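Mannosylglycerate hydrolase MGH1-like glycoside hydrolase domain-containing protein (Thermus thermophilus HB8, PDB 4WVA) hydrolyses mannosylglycerate, a solute thermophiles make under osmotic stress, to mannose and glycerate, and probably also splits glucosylglycerate into glucose and glycerate. Local coordinates at residues S36-L41 and F408-A413; V106-V111 and R246-L251; K134-H139 and Y260-W265; N238-R243 and G302-F307; V271-L276 and L306-P311. All blocks are in the same frame, centred on the assembly; numbering follows the deposited sequence. Where two conformers were deposited one is given.

Contact 1 (S36-L41 and F408-A413); sequences SAFIAL and FSWSAA
Phe-38 holds CG beside its backbone N (chi1 -63°), whereas Trp-410 takes the crowded position with CG between N and the carbonyl carbon (chi1 78°); the two side chains therefore run side by side, pointing the same way. Their rings form a T-shaped pair, the edge of Phe-38 directed at the face of the indole six-membered ring, with the planes 71° apart and the centroids separated by 5.3 Å. The nearest atoms are Phe-38 CD2 and Trp-410 CE3, at 3.7 Å. Phe-408 CE2 covers the opposite indole face, toward its rim. Next to this pair, Ile-39 turns CG1 to the side of its own N, which pushes CD1 against Ser-409 CB at a tight 3.4 Å. The hydroxyl of Ser-409 is bonded instead to Val-22 O. Ala-413 CB sits 3.6 Å from Ile-39 CA, and so small a residue lets the axes approach to 7.9 Å. The side chain of Trp-410 is about 3 Å from that of Asp-35, a probable substrate-binding residue, and about 5 Å from a bound Tris. Helices 33-43 and 409-418 run roughly parallel, with helix 356-368 touching both Phe-38 and Trp-410 and helix 107-117 packed against Ala-37, Ala-40 and Leu-41.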
# COMPACT_ATOMS: atom_id res chain seq x y z
N SER A 36 19.50 -7.85 22.86
CA SER A 36 20.14 -6.57 23.16
C SER A 36 19.29 -5.42 22.64
O SER A 36 19.23 -4.37 23.26
CB SER A 36 21.57 -6.50 22.62
OG SER A 36 22.48 -7.05 23.56
N ALA A 37 18.60 -5.63 21.52
CA ALA A 37 17.81 -4.58 20.93
C ALA A 37 16.65 -4.25 21.86
O ALA A 37 16.42 -3.09 22.17
CB ALA A 37 17.32 -4.97 19.55
N PHE A 38 15.93 -5.27 22.32
CA PHE A 38 14.80 -5.02 23.26
C PHE A 38 15.34 -4.45 24.57
O PHE A 38 14.72 -3.56 25.16
CB PHE A 38 13.96 -6.26 23.54
CG PHE A 38 13.27 -6.82 22.33
CD1 PHE A 38 12.23 -6.13 21.72
CD2 PHE A 38 13.66 -8.04 21.79
CE1 PHE A 38 11.60 -6.64 20.61
CE2 PHE A 38 13.03 -8.55 20.66
CZ PHE A 38 12.00 -7.85 20.07
N ILE A 39 16.45 -4.99 25.06
CA ILE A 39 17.01 -4.55 26.33
C ILE A 39 17.38 -3.07 26.31
O ILE A 39 17.15 -2.38 27.29
CB ILE A 39 18.21 -5.44 26.75
CG1 ILE A 39 17.71 -6.86 27.07
CG2 ILE A 39 19.01 -4.81 27.89
CD1 ILE A 39 18.83 -7.89 27.07
N ALA A 40 17.95 -2.59 25.20
CA ALA A 40 18.27 -1.17 25.05
C ALA A 40 17.08 -0.25 25.31
O ALA A 40 17.23 0.82 25.90
CB ALA A 40 18.89 -0.91 23.67
N LEU A 41 15.87 -0.67 24.91
CA LEU A 41 14.66 0.10 25.22
C LEU A 41 14.43 0.24 26.72
O LEU A 41 14.01 1.30 27.20
CB LEU A 41 13.44 -0.53 24.55
CG LEU A 41 13.42 -0.50 23.01
CD1 LEU A 41 12.24 -1.30 22.44
CD2 LEU A 41 13.40 0.94 22.51
N PHE A 408 14.89 -12.60 33.61
CA PHE A 408 15.09 -12.53 32.18
C PHE A 408 15.02 -11.09 31.68
O PHE A 408 14.02 -10.38 31.89
CB PHE A 408 14.08 -13.41 31.45
CG PHE A 408 14.37 -13.56 30.00
CD1 PHE A 408 15.46 -14.32 29.54
CD2 PHE A 408 13.61 -12.90 29.07
CE1 PHE A 408 15.73 -14.44 28.19
CE2 PHE A 408 13.87 -13.03 27.73
CZ PHE A 408 14.92 -13.80 27.27
N SER A 409 16.08 -10.67 31.01
CA SER A 409 16.34 -9.26 30.72
C SER A 409 15.27 -8.58 29.87
O SER A 409 14.80 -7.51 30.25
CB SER A 409 17.72 -9.06 30.11
OG SER A 409 18.71 -9.44 31.05
N TRP A 410 14.85 -9.14 28.74
CA TRP A 410 13.92 -8.35 27.92
C TRP A 410 12.54 -8.21 28.56
O TRP A 410 11.79 -7.27 28.25
CB TRP A 410 13.83 -8.78 26.46
CG TRP A 410 13.04 -9.97 26.06
CD1 TRP A 410 11.84 -10.43 26.55
CD2 TRP A 410 13.37 -10.83 24.96
NE1 TRP A 410 11.44 -11.52 25.83
CE2 TRP A 410 12.36 -11.79 24.85
CE3 TRP A 410 14.45 -10.87 24.07
CZ2 TRP A 410 12.40 -12.80 23.89
CZ3 TRP A 410 14.49 -11.86 23.12
CH2 TRP A 410 13.47 -12.82 23.04
N SER A 411 12.22 -9.10 29.48
CA SER A 411 10.96 -8.99 30.24
C SER A 411 11.04 -7.76 31.14
O SER A 411 10.16 -6.91 31.11
CB SER A 411 10.69 -10.27 31.03
OG SER A 411 10.48 -11.37 30.14
N ALA A 412 12.13 -7.66 31.90
CA ALA A 412 12.38 -6.47 32.72
C ALA A 412 12.45 -5.21 31.87
O ALA A 412 11.82 -4.19 32.18
CB ALA A 412 13.64 -6.66 33.54
N ALA A 413 13.20 -5.27 30.77
CA ALA A 413 13.36 -4.12 29.93
C ALA A 413 12.05 -3.59 29.39
O ALA A 413 11.81 -2.38 29.37
CB ALA A 413 14.28 -4.44 28.75

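Contact 2 (V106-V111 and R246-L251); sequences VVATVV and RDLYAL
Asp-247, Ala-108 and Leu-251 lose the most surface in this fully buried contact between helices 107-117 and 235-254, and each meets the facing helix differently. Asp-247, with CG beside its backbone N, brings OD2 obliquely across Thr-109 and accepts a hydrogen bond of 2.7 Å from Thr-109 OG1 on its anti lone pair. The methyl Thr-109 CG2 also lies close to Asp-247 OD2, at 3.2 Å. The same OD2 forms a salt bridge with Arg-243 and OD1 one with Arg-112, so the buried carboxylate is gripped at both oxygens and would be expected to stay ionised. An alanine in place of Asp-247 takes away the carboxylate, and would probably leave Arg-243 and Arg-112 poorly balanced in a buried place and loosen the link to Thr-109. Ala-108 offers only a methyl, and its CB rests 4.2 Å from Leu-248 CB, which allows the axes to come within 8.2 Å. One turn on, Leu-251 CD1 meets Val-111 CG1 at 3.9 Å, the side chains crossing at about a right angle; Leu-251 CD1 is also 4.0 Å from Ala-108 O. The helices point the same way, 41° apart, as expected for neighbouring inner helices of an (alpha/alpha)6-barrel.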
# COMPACT_ATOMS: atom_id res chain seq x y z
N VAL A 106 15.75 -6.53 14.55
CA VAL A 106 14.93 -5.47 15.15
C VAL A 106 15.78 -4.23 15.47
O VAL A 106 15.24 -3.17 15.80
CB VAL A 106 14.18 -6.01 16.38
CG1 VAL A 106 15.11 -6.19 17.52
CG2 VAL A 106 13.05 -5.08 16.80
N VAL A 107 17.10 -4.31 15.31
CA VAL A 107 17.97 -3.26 15.84
C VAL A 107 17.74 -1.87 15.21
O VAL A 107 17.77 -0.87 15.92
CB VAL A 107 19.47 -3.67 15.85
CG1 VAL A 107 19.99 -3.97 14.45
CG2 VAL A 107 20.30 -2.64 16.58
N ALA A 108 17.45 -1.79 13.91
CA ALA A 108 17.29 -0.44 13.31
C ALA A 108 16.10 0.32 13.88
O ALA A 108 16.12 1.54 14.00
CB ALA A 108 17.17 -0.52 11.80
N THR A 109 15.06 -0.43 14.20
CA THR A 109 13.86 0.14 14.82
C THR A 109 14.20 0.75 16.18
O THR A 109 13.76 1.86 16.52
CB THR A 109 12.80 -0.96 14.93
OG1 THR A 109 12.41 -1.31 13.61
CG2 THR A 109 11.57 -0.50 15.72
N VAL A 110 15.02 0.03 16.95
CA VAL A 110 15.44 0.52 18.25
C VAL A 110 16.38 1.72 18.08
O VAL A 110 16.25 2.71 18.79
CB VAL A 110 16.04 -0.60 19.12
CG1 VAL A 110 16.62 -0.02 20.40
CG2 VAL A 110 15.00 -1.66 19.43
N VAL A 111 17.30 1.65 17.12
CA VAL A 111 18.20 2.77 16.88
C VAL A 111 17.43 4.04 16.48
O VAL A 111 17.76 5.15 16.95
CB VAL A 111 19.30 2.41 15.86
CG1 VAL A 111 20.07 3.64 15.46
CG2 VAL A 111 20.26 1.35 16.44
N ARG A 246 11.92 0.15 7.10
CA ARG A 246 11.19 1.41 7.17
C ARG A 246 11.85 2.39 8.13
O ARG A 246 11.96 3.60 7.85
CB ARG A 246 9.74 1.16 7.64
CG ARG A 246 8.93 0.33 6.67
CD ARG A 246 8.14 1.15 5.71
NE ARG A 246 7.30 0.30 4.85
CZ ARG A 246 6.57 0.79 3.86
NH1 ARG A 246 6.55 2.11 3.64
NH2 ARG A 246 5.86 -0.03 3.09
N ASP A 247 12.29 1.89 9.28
CA ASP A 247 12.94 2.74 10.26
C ASP A 247 14.36 3.17 9.84
O ASP A 247 14.76 4.31 10.12
CB ASP A 247 12.91 2.08 11.63
CG ASP A 247 11.51 1.97 12.19
OD1 ASP A 247 10.70 2.87 11.87
OD2 ASP A 247 11.20 0.99 12.87
N LEU A 248 15.08 2.29 9.16
CA LEU A 248 16.39 2.62 8.60
C LEU A 248 16.30 3.70 7.53
O LEU A 248 17.16 4.58 7.46
CB LEU A 248 17.08 1.37 8.04
CG LEU A 248 18.55 1.54 7.68
CD1 LEU A 248 19.39 1.85 8.92
CD2 LEU A 248 19.04 0.27 7.00
N TYR A 249 15.25 3.62 6.70
CA TYR A 249 14.96 4.66 5.71
C TYR A 249 14.82 6.02 6.40
O TYR A 249 15.40 7.02 5.98
CB TYR A 249 13.68 4.31 4.94
CG TYR A 249 13.17 5.50 4.14
CD1 TYR A 249 13.63 5.73 2.84
CD2 TYR A 249 12.27 6.40 4.69
CE1 TYR A 249 13.21 6.83 2.12
CE2 TYR A 249 11.85 7.51 3.97
CZ TYR A 249 12.32 7.72 2.69
OH TYR A 249 11.89 8.83 1.99
N ALA A 250 14.02 6.07 7.47
CA ALA A 250 13.79 7.32 8.17
C ALA A 250 15.09 7.88 8.72
O ALA A 250 15.38 9.06 8.56
CB ALA A 250 12.76 7.13 9.28
N LEU A 251 15.89 7.02 9.34
CA LEU A 251 17.25 7.42 9.79
C LEU A 251 18.10 7.98 8.66
O LEU A 251 18.73 9.02 8.83
CB LEU A 251 17.99 6.25 10.43
CG LEU A 251 17.60 5.91 11.85
CD1 LEU A 251 18.05 4.49 12.19
CD2 LEU A 251 18.20 6.94 12.81

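Contact 3 (K134-H139 and Y260-W265); sequences KLLAFH and YEIEEW
Trp-265 leaves helix 260-275 with CG beside its own backbone N (chi1 -59°), its CB directed at helix 121-146. The indole lies back over its own helix, one face carrying Glu-261 O and Ile-262 CA near the rim, and only the far side of the benzo ring bridges the gap. Along that side CE3 comes first, 4.0 Å from His-139 CB. The next atom, CZ3, makes the closest approach, 3.4 Å from His-139 CB. At the tip, CH2 touches Leu-136 CD1 at 3.8 Å, the leucine crossing the indole at about a right angle. Leu-136, its CG anti to the backbone N (chi1 -175°), thereby wedges CD1 between the indole and Ile-262, whose CG1 is 3.9 Å from Leu-136 CD1. His-139 turns its imidazole back along its own helix, where ND1 gives a weak hydrogen bond to Leu-135 O. Tyr-143 stacks on Trp-265, Arg-140 forms a salt bridge with Glu-261, and Glu-263 forms one with Arg-268 of the second subunit. With axes 11.6 Å apart, large side chains have to span the interval; the pair, running the same general way, 42° apart, fits two neighbouring outer helices of the (alpha/alpha)6-barrel.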
# COMPACT_ATOMS: atom_id res chain seq x y z
N LYS A 134 26.81 0.73 9.68
CA LYS A 134 26.86 -0.63 10.21
C LYS A 134 25.52 -1.36 10.05
O LYS A 134 25.48 -2.51 9.63
CB LYS A 134 27.31 -0.60 11.67
CG LYS A 134 28.69 0.03 11.84
CD LYS A 134 29.19 -0.09 13.27
CE LYS A 134 30.53 0.59 13.45
NZ LYS A 134 31.58 -0.05 12.62
N LEU A 135 24.42 -0.69 10.41
CA LEU A 135 23.09 -1.22 10.16
C LEU A 135 22.88 -1.51 8.66
O LEU A 135 22.38 -2.56 8.27
CB LEU A 135 22.03 -0.20 10.60
CG LEU A 135 21.83 -0.04 12.10
CD1 LEU A 135 21.13 1.26 12.44
CD2 LEU A 135 21.00 -1.22 12.60
N LEU A 136 23.26 -0.54 7.84
CA LEU A 136 23.08 -0.66 6.40
C LEU A 136 23.85 -1.89 5.87
O LEU A 136 23.35 -2.63 5.03
CB LEU A 136 23.56 0.62 5.72
CG LEU A 136 23.35 0.75 4.22
CD1 LEU A 136 21.88 0.83 3.88
CD2 LEU A 136 24.09 1.98 3.71
N ALA A 137 25.06 -2.10 6.39
CA ALA A 137 25.88 -3.24 5.96
C ALA A 137 25.27 -4.57 6.39
O ALA A 137 25.37 -5.56 5.68
CB ALA A 137 27.30 -3.10 6.50
N PHE A 138 24.62 -4.59 7.56
CA PHE A 138 23.93 -5.77 8.03
C PHE A 138 22.72 -6.09 7.12
O PHE A 138 22.54 -7.23 6.69
CB PHE A 138 23.52 -5.59 9.50
CG PHE A 138 22.68 -6.71 10.07
CD1 PHE A 138 22.85 -8.04 9.68
CD2 PHE A 138 21.73 -6.43 11.05
CE1 PHE A 138 22.09 -9.05 10.22
CE2 PHE A 138 20.98 -7.44 11.61
CZ PHE A 138 21.15 -8.75 11.20
N HIS A 139 21.91 -5.08 6.83
CA HIS A 139 20.76 -5.28 5.97
C HIS A 139 21.23 -5.73 4.58
O HIS A 139 20.68 -6.65 3.99
CB HIS A 139 19.92 -4.01 5.88
CG HIS A 139 19.04 -3.75 7.06
ND1 HIS A 139 19.47 -3.84 8.38
CD2 HIS A 139 17.75 -3.37 7.12
CE1 HIS A 139 18.46 -3.52 9.18
NE2 HIS A 139 17.42 -3.21 8.44
N TYR A 260 18.23 5.17 -1.43
CA TYR A 260 17.64 4.57 -2.63
C TYR A 260 17.62 3.04 -2.49
O TYR A 260 16.62 2.41 -2.81
CB TYR A 260 18.43 5.01 -3.88
CG TYR A 260 17.76 4.82 -5.22
CD1 TYR A 260 18.20 3.84 -6.12
CD2 TYR A 260 16.74 5.68 -5.63
CE1 TYR A 260 17.62 3.70 -7.37
CE2 TYR A 260 16.16 5.54 -6.88
CZ TYR A 260 16.60 4.56 -7.74
OH TYR A 260 16.00 4.42 -8.99
N GLU A 261 18.72 2.49 -1.99
CA GLU A 261 18.90 1.04 -1.79
C GLU A 261 17.83 0.50 -0.83
O GLU A 261 17.19 -0.52 -1.09
CB GLU A 261 20.28 0.79 -1.22
CG GLU A 261 20.72 -0.67 -1.22
CD GLU A 261 22.17 -0.86 -0.80
OE1 GLU A 261 22.66 -2.01 -0.90
OE2 GLU A 261 22.82 0.10 -0.33
N ILE A 262 17.65 1.21 0.26
CA ILE A 262 16.69 0.83 1.30
C ILE A 262 15.25 0.88 0.75
O ILE A 262 14.42 0.03 1.07
CB ILE A 262 16.80 1.75 2.53
CG1 ILE A 262 18.23 1.79 3.08
CG2 ILE A 262 15.86 1.28 3.63
CD1 ILE A 262 18.47 2.95 4.02
N GLU A 263 14.96 1.88 -0.08
CA GLU A 263 13.64 1.99 -0.68
C GLU A 263 13.28 0.71 -1.47
O GLU A 263 12.15 0.24 -1.41
CB GLU A 263 13.54 3.21 -1.61
CG GLU A 263 13.71 4.55 -0.91
CD GLU A 263 14.10 5.66 -1.86
OE1 GLU A 263 13.88 5.53 -3.09
OE2 GLU A 263 14.65 6.66 -1.39
N GLU A 264 14.25 0.17 -2.20
CA GLU A 264 14.00 -1.06 -2.95
C GLU A 264 13.70 -2.22 -2.00
O GLU A 264 12.77 -2.99 -2.25
CB GLU A 264 15.18 -1.41 -3.86
CG GLU A 264 15.69 -0.22 -4.64
CD GLU A 264 16.25 -0.55 -6.00
OE1 GLU A 264 16.55 -1.73 -6.27
OE2 GLU A 264 16.39 0.41 -6.81
N TRP A 265 14.43 -2.31 -0.89
CA TRP A 265 14.16 -3.37 0.07
C TRP A 265 12.74 -3.25 0.62
O TRP A 265 12.04 -4.25 0.82
CB TRP A 265 15.14 -3.35 1.25
CG TRP A 265 16.59 -3.49 0.87
CD1 TRP A 265 17.10 -4.11 -0.23
CD2 TRP A 265 17.72 -3.02 1.62
NE1 TRP A 265 18.48 -4.06 -0.21
CE2 TRP A 265 18.88 -3.39 0.92
CE3 TRP A 265 17.86 -2.33 2.83
CZ2 TRP A 265 20.16 -3.07 1.36
CZ3 TRP A 265 19.13 -2.02 3.27
CH2 TRP A 265 20.26 -2.39 2.53

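Contact 4 (N238-R243 and G302-F307); sequences NAILQR and GFLPLF
The guanidinium of Arg-243 meets Phe-307 twice. NH1 gives a nearly straight hydrogen bond of 2.9 Å to Phe-307 O (165° at the hydrogen), lying in the carbonyl plane on a lone pair, while the oxygen lies in the guanidinium plane. Above the ring of the same residue, the group makes a cation-pi interaction, with Arg-243 CZ 4.4 Å from the Phe-307 centroid and the two planes 35° apart. With CG anti to the backbone N (chi1 176°), Arg-243 CG comes 3.7 Å from Phe-307 CE2, and the bend at chi2 then carries the guanidinium across the ring. An alanine in place of Arg-243 removes both the N-H donor and the charge over the ring, and would probably leave Phe-307 O poorly satisfied and the turn less firmly held. The partners are helix 235-254 and the chain entering short helix 305-308, consistent with adjacent positions in the inner ring of the (alpha/alpha)6-barrel, with helix 260-275 between them in the chain. One turn earlier, Ala-239 CB fits against the backbone, 3.4 Å from Leu-304 O. Ile-240 CD1 touches Leu-304 CD1 more loosely. Further out, Asp-247 steadies Arg-243 through a salt bridge to NE, and NH2 is hydrogen-bonded to an MPD molecule, probably from the crystallisation liquor.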
# COMPACT_ATOMS: atom_id res chain seq x y z
N ASN A 238 10.95 -11.81 8.76
CA ASN A 238 10.67 -10.88 7.67
C ASN A 238 9.80 -9.69 8.03
O ASN A 238 10.01 -8.59 7.51
CB ASN A 238 10.11 -11.65 6.47
CG ASN A 238 11.22 -12.31 5.68
OD1 ASN A 238 11.90 -11.66 4.89
ND2 ASN A 238 11.46 -13.60 5.95
N ALA A 239 8.84 -9.88 8.93
CA ALA A 239 8.05 -8.76 9.39
C ALA A 239 8.93 -7.79 10.14
O ALA A 239 8.83 -6.57 9.98
CB ALA A 239 6.92 -9.22 10.28
N ILE A 240 9.81 -8.34 10.98
CA ILE A 240 10.75 -7.50 11.74
C ILE A 240 11.73 -6.76 10.82
O ILE A 240 12.02 -5.56 11.02
CB ILE A 240 11.46 -8.36 12.83
CG1 ILE A 240 10.46 -8.63 13.97
CG2 ILE A 240 12.73 -7.70 13.37
CD1 ILE A 240 10.92 -9.70 14.92
N LEU A 241 12.22 -7.45 9.79
CA LEU A 241 13.08 -6.82 8.78
C LEU A 241 12.37 -5.71 8.01
O LEU A 241 12.95 -4.65 7.76
CB LEU A 241 13.65 -7.87 7.84
CG LEU A 241 14.49 -7.39 6.64
CD1 LEU A 241 15.64 -6.49 7.06
CD2 LEU A 241 15.01 -8.58 5.86
N GLN A 242 11.12 -5.94 7.61
CA GLN A 242 10.37 -4.89 6.91
C GLN A 242 10.24 -3.66 7.80
O GLN A 242 10.44 -2.54 7.36
CB GLN A 242 9.00 -5.41 6.47
CG GLN A 242 8.07 -4.35 5.88
CD GLN A 242 8.45 -3.87 4.48
OE1 GLN A 242 9.35 -4.41 3.83
NE2 GLN A 242 7.76 -2.84 4.01
N ARG A 243 9.86 -3.86 9.07
CA ARG A 243 9.76 -2.74 10.00
C ARG A 243 11.11 -2.04 10.13
O ARG A 243 11.18 -0.80 10.09
CB ARG A 243 9.24 -3.18 11.36
CG ARG A 243 9.21 -2.09 12.41
CD ARG A 243 8.41 -0.85 12.04
NE ARG A 243 8.45 0.13 13.12
CZ ARG A 243 7.59 0.16 14.15
NH1 ARG A 243 6.60 -0.70 14.25
NH2 ARG A 243 7.73 1.08 15.10
N GLY A 302 3.01 -14.98 13.19
CA GLY A 302 2.08 -14.59 12.15
C GLY A 302 1.30 -13.31 12.41
O GLY A 302 0.66 -12.83 11.49
N PHE A 303 1.34 -12.79 13.63
CA PHE A 303 0.78 -11.47 13.95
C PHE A 303 1.79 -10.35 13.65
O PHE A 303 1.40 -9.18 13.55
CB PHE A 303 0.36 -11.37 15.41
CG PHE A 303 -0.85 -12.18 15.76
CD1 PHE A 303 -2.13 -11.63 15.62
CD2 PHE A 303 -0.72 -13.46 16.23
CE1 PHE A 303 -3.25 -12.36 15.94
CE2 PHE A 303 -1.85 -14.21 16.56
CZ PHE A 303 -3.10 -13.67 16.40
N LEU A 304 3.06 -10.69 13.46
CA LEU A 304 4.09 -9.65 13.40
C LEU A 304 4.01 -8.76 12.15
O LEU A 304 4.52 -7.66 12.19
CB LEU A 304 5.48 -10.23 13.62
CG LEU A 304 5.73 -10.73 15.06
CD1 LEU A 304 7.04 -11.47 15.09
CD2 LEU A 304 5.74 -9.57 16.04
N PRO A 305 3.32 -9.18 11.07
CA PRO A 305 3.18 -8.17 10.00
C PRO A 305 2.46 -6.89 10.44
O PRO A 305 2.63 -5.85 9.82
CB PRO A 305 2.47 -8.93 8.88
CG PRO A 305 2.98 -10.32 9.07
CD PRO A 305 2.97 -10.52 10.57
N LEU A 306 1.67 -6.95 11.50
CA LEU A 306 1.10 -5.71 12.05
C LEU A 306 2.19 -4.71 12.47
O LEU A 306 2.06 -3.50 12.26
CB LEU A 306 0.21 -6.04 13.25
CG LEU A 306 -1.00 -6.91 12.98
CD1 LEU A 306 -1.54 -7.48 14.29
CD2 LEU A 306 -2.08 -6.16 12.21
N PHE A 307 3.26 -5.23 13.07
CA PHE A 307 4.40 -4.43 13.50
C PHE A 307 5.16 -3.88 12.29
O PHE A 307 5.77 -2.81 12.37
CB PHE A 307 5.29 -5.32 14.37
CG PHE A 307 6.45 -4.62 15.05
CD1 PHE A 307 6.23 -3.71 16.07
CD2 PHE A 307 7.76 -4.90 14.69
CE1 PHE A 307 7.27 -3.10 16.72
CE2 PHE A 307 8.82 -4.30 15.35
CZ PHE A 307 8.57 -3.39 16.35

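Contact 5 (V271-L276 and L306-P311); sequences VGLEAL and LFAGTP
The polar part of this contact is a single bond. Thr-310 holds OG1 in the crowded position between its backbone N and carbonyl carbon, and donates from there to Glu-274 OE2 at 2.7 Å. The glutamate bends at chi2 (-62°), so the two side chains slide past each other in opposite directions, and the hydroxyl meets the carboxylate from above its plane, 30° out of it. Tyr-284 also bonds to OE2 and Arg-315 forms a salt bridge with OE1; the carboxylate is therefore fixed at both oxygens and is probably charged. Apolar packing centres on one methyl of Leu-273. With CG anti to the backbone N, the leucine directs CD2 into the bend of segment 306-311, where it lies 3.7 Å from Ala-308 CB and 3.9 Å from Thr-310 CG2. The same methyl is 3.5 Å from Thr-310 OG1. Pro-311 adds van der Waals contact, its CD 3.8 Å from Glu-274 OE2. The backbone turn suits this arrangement: Gly-309 leaves the helix with a positive phi (83°), a conformation that calls for glycine, and swings Thr-310 toward helix 260-275. The contact thus ties the last turn of helix 260-275 to the turn after helix 305-308, with Gln-242 of helix 235-254 against Ala-308 and Thr-310, and strand 283-288 supplying Tyr-284 beside Pro-311.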
# COMPACT_ATOMS: atom_id res chain seq x y z
N VAL A 271 5.77 -6.46 -0.92
CA VAL A 271 5.17 -7.46 -1.81
C VAL A 271 5.35 -8.85 -1.19
O VAL A 271 4.40 -9.60 -1.08
CB VAL A 271 5.79 -7.45 -3.21
CG1 VAL A 271 5.26 -8.62 -4.03
CG2 VAL A 271 5.50 -6.13 -3.90
N GLY A 272 6.57 -9.16 -0.78
CA GLY A 272 6.88 -10.48 -0.22
C GLY A 272 6.11 -10.79 1.05
O GLY A 272 5.52 -11.85 1.20
N LEU A 273 6.11 -9.85 1.98
CA LEU A 273 5.48 -10.14 3.27
C LEU A 273 3.99 -10.37 3.12
O LEU A 273 3.43 -11.29 3.71
CB LEU A 273 5.76 -9.03 4.30
CG LEU A 273 5.49 -9.40 5.77
CD1 LEU A 273 6.42 -10.50 6.25
CD2 LEU A 273 5.58 -8.18 6.67
N GLU A 274 3.33 -9.58 2.28
CA GLU A 274 1.92 -9.79 2.04
C GLU A 274 1.59 -11.09 1.31
O GLU A 274 0.49 -11.63 1.49
CB GLU A 274 1.29 -8.57 1.37
CG GLU A 274 1.18 -7.40 2.33
CD GLU A 274 0.28 -7.71 3.52
OE1 GLU A 274 -0.93 -7.87 3.34
OE2 GLU A 274 0.82 -7.81 4.62
N ALA A 275 2.55 -11.64 0.57
CA ALA A 275 2.37 -12.92 -0.08
C ALA A 275 2.19 -14.06 0.93
O ALA A 275 1.59 -15.07 0.61
CB ALA A 275 3.55 -13.24 -0.99
N LEU A 276 2.72 -13.91 2.13
CA LEU A 276 2.65 -14.97 3.14
C LEU A 276 1.26 -15.14 3.72
O LEU A 276 0.99 -16.12 4.43
CB LEU A 276 3.64 -14.70 4.28
CG LEU A 276 5.12 -14.54 3.87
CD1 LEU A 276 5.97 -14.29 5.10
CD2 LEU A 276 5.60 -15.76 3.10
N LEU A 306 1.67 -6.95 11.50
CA LEU A 306 1.10 -5.71 12.05
C LEU A 306 2.19 -4.71 12.47
O LEU A 306 2.06 -3.50 12.26
CB LEU A 306 0.21 -6.04 13.25
CG LEU A 306 -1.00 -6.91 12.98
CD1 LEU A 306 -1.54 -7.48 14.29
CD2 LEU A 306 -2.08 -6.16 12.21
N PHE A 307 3.26 -5.23 13.07
CA PHE A 307 4.40 -4.43 13.50
C PHE A 307 5.16 -3.88 12.29
O PHE A 307 5.77 -2.81 12.37
CB PHE A 307 5.29 -5.32 14.37
CG PHE A 307 6.45 -4.62 15.05
CD1 PHE A 307 6.23 -3.71 16.07
CD2 PHE A 307 7.76 -4.90 14.69
CE1 PHE A 307 7.27 -3.10 16.72
CE2 PHE A 307 8.82 -4.30 15.35
CZ PHE A 307 8.57 -3.39 16.35
N ALA A 308 5.15 -4.63 11.20
CA ALA A 308 5.74 -4.15 9.94
C ALA A 308 4.91 -3.03 9.28
O ALA A 308 5.45 -2.17 8.60
CB ALA A 308 5.92 -5.32 8.97
N GLY A 309 3.60 -3.07 9.46
CA GLY A 309 2.71 -2.06 8.89
C GLY A 309 2.32 -2.31 7.44
O GLY A 309 1.94 -1.37 6.73
N THR A 310 2.39 -3.57 7.01
CA THR A 310 2.06 -3.96 5.62
C THR A 310 0.59 -4.32 5.33
O THR A 310 0.10 -4.06 4.22
CB THR A 310 2.97 -5.14 5.13
OG1 THR A 310 2.69 -6.34 5.87
CG2 THR A 310 4.42 -4.79 5.25
N PRO A 311 -0.14 -4.93 6.29
CA PRO A 311 -1.50 -5.31 5.89
C PRO A 311 -2.42 -4.12 5.72
O PRO A 311 -2.17 -3.05 6.28
CB PRO A 311 -2.02 -6.12 7.09
CG PRO A 311 -1.08 -5.93 8.17
CD PRO A 311 0.23 -5.50 7.59

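In the fold
The five contacts belong to one (alpha/alpha)6-barrel. Contact 1 joins the first and last segments along the chain, with the other four nested inside its loop, and so closes the ring of helices. Contacts 2 and 3 lie 10 Å apart between centres: helix 107-117 is followed by helix 121-146, and helix 235-254 by helix 260-275, so the two contacts join successive helical hairpins in two layers. Contact 4 shares helix 235-254 with contact 2, and contact 5 shares helix 260-275 with contact 3. Contacts 4 and 5, 7 Å apart, meet on helix 305-308. Contacts 2, 3 and 4 border the second subunit and contacts 3 and 5 the third, so this side of the barrel faces its partners in the three-chain assembly.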